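Dihydrodipicolinate synthase (Bacteroides thetaiotaomicron, PDB 4XKY) probably joins pyruvate, held as a Schiff base, to aspartate semialdehyde on the pathway to diaminopimelate and lysine, as dihydrodipicolinate synthases do. Local coordinates at residues T14-D19 against G261-L266; K64-I69 against L74-C79; L94-G99 against Q128-L133; A212-E217 against S267-C272. All blocks are in the same frame, centred on the assembly; numbering follows the deposited sequence.

Contact 1: residues T14-D19 against G261-L266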
loop_
_atom_site.group_PDB
_atom_site.type_symbol
_atom_site.label_atom_id
_atom_site.label_comp_id
_atom_site.label_asym_id
_atom_site.label_seq_id
_atom_site.Cartn_x
_atom_site.Cartn_y
_atom_site.Cartn_z
ATOM N N THR A 14 -11.085 0.756 27.229
ATOM C CA THR A 14 -12.240 1.535 27.627
ATOM C C THR A 14 -13.281 0.467 27.941
ATOM O O THR A 14 -13.854 -0.114 27.039
ATOM C CB THR A 14 -12.702 2.509 26.513
ATOM O OG1 THR A 14 -11.629 3.417 26.166
ATOM C CG2 THR A 14 -13.924 3.310 26.973
ATOM N N PRO A 15 -13.471 0.143 29.228
ATOM C CA PRO A 15 -14.441 -0.913 29.569
ATOM C C PRO A 15 -15.848 -0.426 29.335
ATOM O O PRO A 15 -16.165 0.723 29.657
ATOM C CB PRO A 15 -14.191 -1.199 31.041
ATOM C CG PRO A 15 -13.112 -0.284 31.495
ATOM C CD PRO A 15 -12.831 0.726 30.413
ATOM N N LEU A 16 -16.648 -1.293 28.728
ATOM C CA LEU A 16 -17.994 -0.989 28.271
ATOM C C LEU A 16 -19.022 -1.968 28.820
ATOM O O LEU A 16 -18.738 -3.164 28.979
ATOM C CB LEU A 16 -18.015 -1.104 26.761
ATOM C CG LEU A 16 -17.056 -0.173 26.040
ATOM C CD1 LEU A 16 -17.187 -0.471 24.555
ATOM C CD2 LEU A 16 -17.381 1.291 26.359
ATOM N N LEU A 17 -20.216 -1.469 29.115
ATOM C CA LEU A 17 -21.378 -2.348 29.358
ATOM C C LEU A 17 -22.175 -2.548 28.086
ATOM O O LEU A 17 -22.912 -3.510 27.946
ATOM C CB LEU A 17 -22.292 -1.754 30.443
ATOM C CG LEU A 17 -21.668 -1.632 31.835
ATOM C CD1 LEU A 17 -22.694 -1.098 32.847
ATOM C CD2 LEU A 17 -21.173 -2.999 32.307
ATOM N N ASP A 18 -22.063 -1.589 27.177
ATOM C CA ASP A 18 -22.755 -1.648 25.889
ATOM C C ASP A 18 -22.008 -0.719 24.945
ATOM O O ASP A 18 -21.053 -0.072 25.366
ATOM C CB ASP A 18 -24.236 -1.267 26.027
ATOM C CG ASP A 18 -25.095 -1.755 24.841
ATOM O OD1 ASP A 18 -24.624 -2.578 24.044
ATOM O OD2 ASP A 18 -26.246 -1.307 24.696
ATOM N N ASP A 19 -22.430 -0.667 23.683
ATOM C CA ASP A 19 -21.690 0.031 22.651
ATOM C C ASP A 19 -21.422 1.472 23.070
ATOM O O ASP A 19 -20.375 2.015 22.752
ATOM C CB ASP A 19 -22.441 0.031 21.315
ATOM C CG ASP A 19 -22.674 -1.364 20.755
ATOM O OD1 ASP A 19 -21.728 -2.135 20.566
ATOM O OD2 ASP A 19 -23.831 -1.701 20.490
ATOM N N GLY A 261 -9.268 -10.416 22.475
ATOM C CA GLY A 261 -8.586 -11.307 23.377
ATOM C C GLY A 261 -8.244 -10.649 24.686
ATOM O O GLY A 261 -8.513 -11.212 25.759
ATOM N N LEU A 262 -7.636 -9.472 24.609
ATOM C CA LEU A 262 -7.342 -8.687 25.804
ATOM C C LEU A 262 -8.578 -8.469 26.655
ATOM O O LEU A 262 -8.590 -8.746 27.832
ATOM C CB LEU A 262 -6.808 -7.322 25.401
ATOM C CG LEU A 262 -6.211 -6.452 26.484
ATOM C CD1 LEU A 262 -5.025 -7.162 27.096
ATOM C CD2 LEU A 262 -5.764 -5.125 25.882
ATOM N N LYS A 263 -9.645 -7.985 26.042
ATOM C CA LYS A 263 -10.865 -7.727 26.796
ATOM C C LYS A 263 -11.509 -9.028 27.341
ATOM O O LYS A 263 -12.001 -9.055 28.464
ATOM C CB LYS A 263 -11.847 -6.897 25.967
ATOM C CG LYS A 263 -11.561 -5.401 25.980
ATOM C CD LYS A 263 -12.808 -4.640 25.553
ATOM C CE LYS A 263 -12.726 -3.173 25.904
ATOM N NZ LYS A 263 -13.952 -2.404 25.527
ATOM N N CYS A 264 -11.501 -10.096 26.549
ATOM C CA CYS A 264 -11.982 -11.387 27.023
ATOM C C CYS A 264 -11.181 -11.814 28.279
ATOM O O CYS A 264 -11.754 -12.165 29.337
ATOM C CB CYS A 264 -11.847 -12.417 25.916
ATOM S SG CYS A 264 -12.563 -13.994 26.351
ATOM N N ALA A 265 -9.855 -11.731 28.170
ATOM C CA ALA A 265 -8.989 -12.100 29.285
ATOM C C ALA A 265 -9.268 -11.253 30.520
ATOM O O ALA A 265 -9.325 -11.815 31.609
ATOM C CB ALA A 265 -7.526 -11.991 28.917
ATOM N N LEU A 266 -9.431 -9.937 30.340
ATOM C CA LEU A 266 -9.753 -9.021 31.445
ATOM C C LEU A 266 -11.032 -9.436 32.188
ATOM O O LEU A 266 -11.089 -9.373 33.425
ATOM C CB LEU A 266 -9.832 -7.552 30.987
ATOM C CG LEU A 266 -8.487 -6.923 30.578
ATOM C CD1 LEU A 266 -8.683 -5.548 29.965
ATOM C CD2 LEU A 266 -7.460 -6.810 31.697
HETATM O O HOH W 1 -15.389 -3.765 27.943
#

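Contact 2: residues K64-I69 against L74-C79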
loop_
_atom_site.group_PDB
_atom_site.type_symbol
_atom_site.label_atom_id
_atom_site.label_comp_id
_atom_site.label_asym_id
_atom_site.label_seq_id
_atom_site.Cartn_x
_atom_site.Cartn_y
_atom_site.Cartn_z
ATOM N N LYS A 64 -13.085 11.746 32.023
ATOM C CA LYS A 64 -13.559 12.236 33.315
ATOM C C LYS A 64 -13.444 11.167 34.388
ATOM O O LYS A 64 -12.820 11.391 35.414
ATOM C CB LYS A 64 -15.014 12.698 33.249
ATOM C CG LYS A 64 -15.306 13.909 32.358
ATOM C CD LYS A 64 -16.695 14.475 32.699
ATOM C CE LYS A 64 -17.478 15.020 31.509
ATOM N NZ LYS A 64 -18.126 13.933 30.711
ATOM N N ASN A 65 -14.038 10.000 34.171
ATOM C CA ASN A 65 -13.907 8.924 35.174
ATOM C C ASN A 65 -12.465 8.507 35.452
ATOM O O ASN A 65 -12.121 8.231 36.600
ATOM C CB ASN A 65 -14.735 7.691 34.798
ATOM C CG ASN A 65 -16.196 7.883 35.071
ATOM O OD1 ASN A 65 -16.672 7.635 36.181
ATOM N ND2 ASN A 65 -16.914 8.391 34.081
ATOM N N THR A 66 -11.617 8.428 34.419
ATOM C CA THR A 66 -10.227 8.012 34.655
ATOM C C THR A 66 -9.497 9.033 35.590
ATOM O O THR A 66 -8.793 8.656 36.525
ATOM C CB THR A 66 -9.451 7.791 33.351
ATOM O OG1 THR A 66 -10.042 6.722 32.603
ATOM C CG2 THR A 66 -8.031 7.409 33.668
ATOM N N CYS A 67 -9.673 10.322 35.337
ATOM C CA CYS A 67 -9.032 11.337 36.180
ATOM C C CYS A 67 -9.625 11.304 37.588
ATOM O O CYS A 67 -8.878 11.353 38.547
ATOM C CB CYS A 67 -9.167 12.726 35.598
ATOM S SG CYS A 67 -8.373 12.978 34.005
ATOM N N ARG A 68 -10.947 11.168 37.708
ATOM C CA ARG A 68 -11.597 11.082 39.021
ATOM C C ARG A 68 -11.029 9.927 39.830
ATOM O O ARG A 68 -10.635 10.091 40.992
ATOM C CB ARG A 68 -13.117 10.890 38.886
ATOM C CG ARG A 68 -13.826 10.663 40.227
ATOM C CD ARG A 68 -15.334 10.437 40.132
ATOM N NE ARG A 68 -15.642 9.295 39.280
ATOM C CZ ARG A 68 -15.522 8.017 39.632
ATOM N NH1 ARG A 68 -15.114 7.660 40.843
ATOM N NH2 ARG A 68 -15.818 7.086 38.745
ATOM N N ILE A 69 -10.978 8.757 39.201
ATOM C CA ILE A 69 -10.603 7.528 39.903
ATOM C C ILE A 69 -9.122 7.515 40.261
ATOM O O ILE A 69 -8.749 7.074 41.337
ATOM C CB ILE A 69 -10.950 6.261 39.081
ATOM C CG1 ILE A 69 -12.457 6.177 38.863
ATOM C CG2 ILE A 69 -10.434 4.996 39.785
ATOM C CD1 ILE A 69 -12.858 5.216 37.760
ATOM N N LEU A 74 -1.151 9.093 39.943
ATOM C CA LEU A 74 -0.367 8.719 38.772
ATOM C C LEU A 74 -0.638 9.700 37.632
ATOM O O LEU A 74 -1.756 10.101 37.468
ATOM C CB LEU A 74 -0.863 7.346 38.306
ATOM C CG LEU A 74 0.138 6.289 37.894
ATOM C CD1 LEU A 74 1.259 6.267 38.911
ATOM C CD2 LEU A 74 -0.542 4.937 37.825
ATOM N N PRO A 75 0.367 10.062 36.831
ATOM C CA PRO A 75 0.056 10.875 35.650
ATOM C C PRO A 75 -0.975 10.208 34.708
ATOM O O PRO A 75 -0.906 8.998 34.441
ATOM C CB PRO A 75 1.409 11.013 34.932
ATOM C CG PRO A 75 2.442 10.632 35.930
ATOM C CD PRO A 75 1.798 9.733 36.932
ATOM N N VAL A 76 -1.930 11.007 34.257
ATOM C CA VAL A 76 -2.852 10.622 33.212
ATOM C C VAL A 76 -2.550 11.313 31.874
ATOM O O VAL A 76 -2.513 12.542 31.764
ATOM C CB VAL A 76 -4.287 10.903 33.647
ATOM C CG1 VAL A 76 -5.248 10.436 32.582
ATOM C CG2 VAL A 76 -4.577 10.180 34.966
ATOM N N LEU A 77 -2.332 10.485 30.860
ATOM C CA LEU A 77 -2.130 10.919 29.474
ATOM C C LEU A 77 -3.380 10.619 28.672
ATOM O O LEU A 77 -3.918 9.526 28.754
ATOM C CB LEU A 77 -0.957 10.156 28.838
ATOM C CG LEU A 77 0.464 10.657 29.102
ATOM C CD1 LEU A 77 0.747 10.703 30.583
ATOM C CD2 LEU A 77 1.518 9.795 28.413
ATOM N N VAL A 78 -3.806 11.572 27.857
ATOM C CA VAL A 78 -5.040 11.458 27.116
ATOM C C VAL A 78 -4.744 11.581 25.634
ATOM O O VAL A 78 -4.190 12.585 25.185
ATOM C CB VAL A 78 -6.042 12.567 27.511
ATOM C CG1 VAL A 78 -7.293 12.511 26.644
ATOM C CG2 VAL A 78 -6.430 12.451 28.982
ATOM N N CYS A 79 -5.162 10.575 24.867
ATOM C CA CYS A 79 -5.110 10.666 23.417
ATOM C C CYS A 79 -6.215 11.595 22.937
ATOM O O CYS A 79 -7.409 11.366 23.197
ATOM C CB CYS A 79 -5.247 9.297 22.759
ATOM S SG CYS A 79 -4.763 9.276 21.016
#

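Contact 3: residues L94-G99 against Q128-L133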
loop_
_atom_site.group_PDB
_atom_site.type_symbol
_atom_site.label_atom_id
_atom_site.label_comp_id
_atom_site.label_asym_id
_atom_site.label_seq_id
_atom_site.Cartn_x
_atom_site.Cartn_y
_atom_site.Cartn_z
ATOM N N LEU A 94 -10.891 19.501 28.053
ATOM C CA LEU A 94 -11.601 18.654 28.982
ATOM C C LEU A 94 -10.598 17.902 29.852
ATOM O O LEU A 94 -10.696 17.909 31.073
ATOM C CB LEU A 94 -12.483 17.674 28.220
ATOM C CG LEU A 94 -13.170 16.686 29.163
ATOM C CD1 LEU A 94 -14.421 17.338 29.727
ATOM C CD2 LEU A 94 -13.508 15.376 28.483
ATOM N N ALA A 95 -9.618 17.275 29.213
ATOM C CA ALA A 95 -8.505 16.652 29.924
ATOM C C ALA A 95 -7.880 17.597 30.951
ATOM O O ALA A 95 -7.738 17.222 32.121
ATOM C CB ALA A 95 -7.448 16.146 28.952
ATOM N N ALA A 96 -7.541 18.819 30.551
ATOM C CA ALA A 96 -6.961 19.779 31.511
ATOM C C ALA A 96 -7.881 20.078 32.681
ATOM O O ALA A 96 -7.433 20.071 33.823
ATOM C CB ALA A 96 -6.576 21.089 30.835
ATOM N N ASP A 97 -9.146 20.372 32.407
ATOM C CA ASP A 97 -10.100 20.712 33.478
ATOM C C ASP A 97 -10.268 19.600 34.503
ATOM O O ASP A 97 -10.558 19.845 35.669
ATOM C CB ASP A 97 -11.471 21.038 32.905
ATOM C CG ASP A 97 -11.472 22.291 32.060
ATOM O OD1 ASP A 97 -10.594 23.162 32.239
ATOM O OD2 ASP A 97 -12.365 22.407 31.203
ATOM N N HIS A 98 -10.101 18.364 34.062
ATOM C CA HIS A 98 -10.235 17.235 34.968
ATOM C C HIS A 98 -8.930 16.740 35.591
ATOM O O HIS A 98 -8.917 15.735 36.299
ATOM C CB HIS A 98 -10.985 16.147 34.239
ATOM C CG HIS A 98 -12.420 16.492 34.068
ATOM N ND1 HIS A 98 -13.366 16.179 35.015
ATOM C CD2 HIS A 98 -13.058 17.227 33.131
ATOM C CE1 HIS A 98 -14.542 16.638 34.630
ATOM N NE2 HIS A 98 -14.381 17.283 33.492
ATOM N N GLY A 99 -7.842 17.457 35.342
ATOM C CA GLY A 99 -6.588 17.188 36.016
ATOM C C GLY A 99 -5.668 16.194 35.332
ATOM O O GLY A 99 -4.773 15.672 35.979
ATOM N N GLN A 128 -2.803 26.128 21.045
ATOM C CA GLN A 128 -4.186 25.874 21.431
ATOM C C GLN A 128 -4.325 24.866 22.559
ATOM O O GLN A 128 -5.428 24.665 23.043
ATOM C CB GLN A 128 -4.979 25.335 20.230
ATOM C CG GLN A 128 -4.870 26.173 18.972
ATOM C CD GLN A 128 -5.793 25.675 17.894
ATOM O OE1 GLN A 128 -7.000 25.616 18.096
ATOM N NE2 GLN A 128 -5.233 25.293 16.747
ATOM N N LEU A 129 -3.240 24.194 22.944
ATOM C CA LEU A 129 -3.325 23.086 23.923
ATOM C C LEU A 129 -2.949 23.571 25.319
ATOM O O LEU A 129 -2.006 24.316 25.457
ATOM C CB LEU A 129 -2.350 21.981 23.554
ATOM C CG LEU A 129 -2.488 21.365 22.177
ATOM C CD1 LEU A 129 -1.453 20.279 22.013
ATOM C CD2 LEU A 129 -3.881 20.822 21.989
ATOM N N PRO A 130 -3.663 23.130 26.358
ATOM C CA PRO A 130 -3.360 23.568 27.720
ATOM C C PRO A 130 -2.490 22.589 28.528
ATOM O O PRO A 130 -2.317 22.780 29.724
ATOM C CB PRO A 130 -4.748 23.667 28.335
ATOM C CG PRO A 130 -5.461 22.508 27.716
ATOM C CD PRO A 130 -4.964 22.446 26.293
ATOM N N LEU A 131 -1.955 21.550 27.885
ATOM C CA LEU A 131 -1.103 20.561 28.547
ATOM C C LEU A 131 0.082 20.190 27.658
ATOM O O LEU A 131 0.017 20.364 26.434
ATOM C CB LEU A 131 -1.918 19.297 28.862
ATOM C CG LEU A 131 -3.048 19.408 29.898
ATOM C CD1 LEU A 131 -3.906 18.157 29.896
ATOM C CD2 LEU A 131 -2.557 19.708 31.313
ATOM N N PRO A 132 1.164 19.649 28.259
ATOM C CA PRO A 132 2.281 19.161 27.447
ATOM C C PRO A 132 1.830 18.075 26.479
ATOM O O PRO A 132 0.807 17.424 26.712
ATOM C CB PRO A 132 3.251 18.570 28.475
ATOM C CG PRO A 132 2.870 19.150 29.789
ATOM C CD PRO A 132 1.423 19.521 29.707
ATOM N N LEU A 133 2.588 17.879 25.411
ATOM C CA LEU A 133 2.170 17.005 24.346
ATOM C C LEU A 133 3.163 15.899 24.095
ATOM O O LEU A 133 4.353 16.145 24.099
ATOM C CB LEU A 133 2.033 17.828 23.068
ATOM C CG LEU A 133 1.730 17.041 21.789
ATOM C CD1 LEU A 133 0.336 16.487 21.883
ATOM C CD2 LEU A 133 1.814 17.895 20.546
#

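Contact 4: residues A212-E217 against S267-C272. With ACT (acetate ion), chain E.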
loop_
_atom_site.group_PDB
_atom_site.type_symbol
_atom_site.label_atom_id
_atom_site.label_comp_id
_atom_site.label_asym_id
_atom_site.label_seq_id
_atom_site.Cartn_x
_atom_site.Cartn_y
_atom_site.Cartn_z
ATOM N N ALA A 212 -0.198 -4.957 29.776
ATOM C CA ALA A 212 -0.084 -4.533 31.175
ATOM C C ALA A 212 -1.470 -4.315 31.799
ATOM O O ALA A 212 -1.592 -4.279 33.023
ATOM C CB ALA A 212 0.793 -3.295 31.319
ATOM N N ASN A 213 -2.510 -4.158 30.979
ATOM C CA ASN A 213 -3.878 -4.189 31.510
ATOM C C ASN A 213 -4.110 -5.486 32.331
ATOM O O ASN A 213 -4.767 -5.459 33.356
ATOM C CB ASN A 213 -4.928 -4.088 30.394
ATOM C CG ASN A 213 -5.108 -2.650 29.834
ATOM O OD1 ASN A 213 -5.885 -1.870 30.356
ATOM N ND2 ASN A 213 -4.448 -2.344 28.737
ATOM N N MET A 214 -3.588 -6.618 31.858
ATOM C CA MET A 214 -3.857 -7.923 32.476
ATOM C C MET A 214 -2.852 -8.208 33.593
ATOM O O MET A 214 -3.251 -8.612 34.680
ATOM C CB MET A 214 -3.752 -9.085 31.471
ATOM C CG MET A 214 -4.708 -9.066 30.277
ATOM S SD MET A 214 -4.410 -10.455 29.151
ATOM C CE MET A 214 -2.917 -9.975 28.294
ATOM N N PHE A 215 -1.562 -7.992 33.301
ATOM C CA PHE A 215 -0.443 -8.434 34.157
ATOM C C PHE A 215 0.564 -7.308 34.317
ATOM O O PHE A 215 1.650 -7.376 33.765
ATOM C CB PHE A 215 0.272 -9.661 33.541
ATOM C CG PHE A 215 -0.662 -10.790 33.197
ATOM C CD1 PHE A 215 -1.400 -11.413 34.191
ATOM C CD2 PHE A 215 -0.800 -11.224 31.886
ATOM C CE1 PHE A 215 -2.271 -12.438 33.885
ATOM C CE2 PHE A 215 -1.675 -12.227 31.566
ATOM C CZ PHE A 215 -2.409 -12.843 32.570
ATOM N N PRO A 216 0.200 -6.251 35.057
ATOM C CA PRO A 216 1.103 -5.094 35.160
ATOM C C PRO A 216 2.462 -5.472 35.746
ATOM O O PRO A 216 3.492 -4.980 35.292
ATOM C CB PRO A 216 0.363 -4.140 36.105
ATOM C CG PRO A 216 -0.769 -4.932 36.680
ATOM C CD PRO A 216 -1.099 -5.994 35.689
ATOM N N GLU A 217 2.472 -6.365 36.726
ATOM C CA GLU A 217 3.734 -6.727 37.379
ATOM C C GLU A 217 4.726 -7.386 36.456
ATOM O O GLU A 217 5.920 -7.148 36.572
ATOM C CB GLU A 217 3.493 -7.635 38.585
ATOM C CG GLU A 217 2.774 -6.873 39.678
ATOM C CD GLU A 217 2.485 -7.682 40.922
ATOM O OE1 GLU A 217 2.814 -8.894 40.963
ATOM O OE2 GLU A 217 1.925 -7.085 41.869
ATOM N N SER A 267 -12.023 -9.890 31.431
ATOM C CA SER A 267 -13.276 -10.370 31.990
ATOM C C SER A 267 -13.102 -11.687 32.768
ATOM O O SER A 267 -13.598 -11.829 33.887
ATOM C CB SER A 267 -14.326 -10.532 30.890
ATOM O OG SER A 267 -15.367 -11.345 31.362
ATOM N N LEU A 268 -12.367 -12.624 32.172
ATOM C CA LEU A 268 -12.087 -13.906 32.800
ATOM C C LEU A 268 -11.260 -13.718 34.057
ATOM O O LEU A 268 -11.422 -14.434 35.028
ATOM C CB LEU A 268 -11.359 -14.822 31.823
ATOM C CG LEU A 268 -12.253 -15.443 30.751
ATOM C CD1 LEU A 268 -11.387 -15.986 29.644
ATOM C CD2 LEU A 268 -13.125 -16.543 31.353
ATOM N N LEU A 269 -10.409 -12.704 34.053
ATOM C CA LEU A 269 -9.659 -12.343 35.252
ATOM C C LEU A 269 -10.453 -11.596 36.345
ATOM O O LEU A 269 -9.884 -11.305 37.380
ATOM C CB LEU A 269 -8.424 -11.543 34.846
ATOM C CG LEU A 269 -7.381 -12.337 34.064
ATOM C CD1 LEU A 269 -6.432 -11.363 33.407
ATOM C CD2 LEU A 269 -6.596 -13.281 34.954
ATOM N N GLY A 270 -11.744 -11.311 36.151
ATOM C CA GLY A 270 -12.538 -10.583 37.160
ATOM C C GLY A 270 -12.317 -9.070 37.198
ATOM O O GLY A 270 -12.771 -8.398 38.103
ATOM N N ILE A 271 -11.628 -8.509 36.212
ATOM C CA ILE A 271 -11.261 -7.075 36.262
ATOM C C ILE A 271 -12.347 -6.168 35.676
ATOM O O ILE A 271 -12.842 -5.278 36.361
ATOM C CB ILE A 271 -9.900 -6.827 35.593
ATOM C CG1 ILE A 271 -8.800 -7.522 36.406
ATOM C CG2 ILE A 271 -9.597 -5.328 35.491
ATOM C CD1 ILE A 271 -7.640 -8.039 35.570
ATOM N N CYS A 272 -12.737 -6.399 34.425
ATOM C CA CYS A 272 -13.773 -5.577 33.820
ATOM C C CYS A 272 -14.552 -6.306 32.731
ATOM O O CYS A 272 -14.259 -7.437 32.391
ATOM C CB CYS A 272 -13.178 -4.262 33.280
ATOM S SG CYS A 272 -12.057 -4.467 31.878
HETATM C C ACT E . 0.541 -9.512 37.347
HETATM O O ACT E . 0.105 -8.346 37.514
HETATM O OXT ACT E . 1.526 -9.741 36.617
HETATM C CH3 ACT E . -0.108 -10.693 38.029
#

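Contact 1: residues T14-D19 against G261-L266
K263 reaches out from helix 257-268 and ends at the backbone oxygen of T14, with L16 beside it. Its NZ donates a hydrogen bond to T14 O at 2.7 Å. The ammonium does not meet this oxygen head-on. The C=O...N angle is 145°, and the donor stands 34° out of the carbonyl plane. The chain is extended beyond CG (chi4 -179°), which carries NZ across the gap between helix and loop. A bridging water takes a second bond from K263 NZ at 3.1 Å and accepts a bond from L16 N at 2.9 Å. The side chain of L16 crosses the lysine at a slant, with its CG 3.9 Å from K263 NZ. The loop of T14 and L16 follows strand 7-8, the first strand of a TIM barrel. Helix 257-268 belongs to the helices after the barrel, so the lysine ties the two parts together. T48, a predicted pyruvate-binding residue, has its side chain about 7 Å from that of K263. NZ also forms a salt bridge with E50 and bonds to Y275 O, so several partners hold this buried charge. A methionine in place of K263 would probably leave T14 O without this donor, break the water bridge to L16 N and deprive the E50 carboxylate of its salt-bridge mate. T14 itself turns its hydroxyl elsewhere: OG1 is hydrogen-bonded to G49 O, and the side chain packs on M62 of helix 56-70.

Contact 2: residues K64-I69 against L74-C79
V76 meets T66 and C67 where helix 56-70 lies against strand 76-79. The two elements close a beta-alpha-beta crossover that starts at strand 42-44, a repeating unit of the TIM barrel. Just before the strand, P75 already shares a backbone hydrogen bond with L42 of the neighbouring strand. V76 then makes the contact with the helix. Its CG1 does the touching, placed by a chi1 of -177° that sets it anti to the backbone N. This methyl lies 4.3 Å from T66 CG2 and likewise 4.3 Å from C67 SG, so it packs against two successive side chains of the helix. The meeting is apolar, and no hydrogen bond joins the two segments. T66 turns its methyl to the valine while OG1 is hydrogen-bonded to M62 O, one turn back in the helix. V76 N donates to the side-chain OD1 of D101, just before strand 102-105. L77 points to the barrel interior, where it packs on L5, F43 and F134. V78 returns to the helix-facing side of the strand and packs on A100. C79 is again on the inner side, against F43 and Y136, the latter a predicted catalytic residue. On the outer side of the helix, R68 reaches back one turn to N65. R68 NH2 gives N65 OD1 a nearly straight bond of 2.8 Å (174°), on a lone pair in the carbonyl plane and within the guanidinium plane.

Contact 3: residues L94-G99 against Q128-L133
A95 and A96, in the last turn of helix 85-97, pack against P130 and L131, where the chain runs toward strand 133-137 of the TIM barrel. The contact is apolar, without a hydrogen bond between the segments. A96 is the centre of it. Its CB lies 3.6 Å from P130 CG at the proline ring and 4.0 Å from L131 CG. The leucine extends past it, over the backbone of the helix. L131 CD1 is 3.8 Å from A96 N and 4.2 Å from A95 CB. Two torsions put it there: chi1 of -66° sets CG anti to the carbonyl carbon, and chi2 of 169° stretches CD1 onward. The small alanine side chains let the loop come close, with the CA atoms of A96 and P130 only 6.5 Å apart. The helix ends just beyond in a Schellman motif. G99 N bonds to A96 O at 3.1 Å, and A100 N bonds to A95 O. G99 is the C-prime residue with a phi of 90°, and any side chain here would collide with H98 O. Around the contact, P130 also touches A92 one turn earlier in helix 85-97, and L131 packs on V103 of strand 102-105. L94 and H98 lean on helix 56-70, while L133 enters the sheet through backbone bonds to G159 and I161.

Contact 4: residues A212-E217 against S267-C272
L269 touches M214 and F215 with a single methyl. Its CD1 lies 4.0 Å from M214 CB and 4.3 Å from F215 CE1, approaching the ring obliquely. I271 adds a looser contact, with its CD1 4.5 Å from N213 O. M214 CB sits 3.6 Å above one face of the F215 ring, toward the rim. The rest of M214 leads away to pack on A265 and L262; the bend at chi3 (-75°) sets the terminal CE. At the ring edge, near its plane, lies the methyl of an acetate ion, probably from the crystallisation liquor. The acetate O accepts a bond from E217 N at 3.2 Å, and the ion is also hydrogen-bonded to L218 N. F215 is the N-cap residue of helix 216-227, so the anion lies at a helix start, whose dipole probably favours it. Further out, M214 O is held by H33 NE2 and I271 O by R29 NE. N213 ND2 binds G210 O and P11 O, close to the predicted pyruvate site at T48. On the other side, G270 (phi 78°) ends helix 257-268 in a Schellman motif. The contact thus joins the start of the helix after the eighth barrel strand to the C-terminal helices, consistent with the DapA-family plan of a TIM barrel followed by such helices.

How the contacts relate
Contacts 1 and 4 both use helix 257-268, and their centres are 11 Å apart. They join the C-terminal helices to the barrel, near the predicted pyruvate site. They differ in chemistry: contact 1 rests on a buried lysine, contact 4 on apolar side chains. L266 O probably accepts a bond from I271 N, linking the two. Contacts 2 and 3 form another pair, in the barrel wall. Both are apolar packing of a helix, against a strand in contact 2 and against a loop in contact 3. They meet at several points, among them V78 CG2 on A95 CB. Contacts 1, 2 and 4 are buried, while contact 3 is only partly so and lies away from the predicted sites.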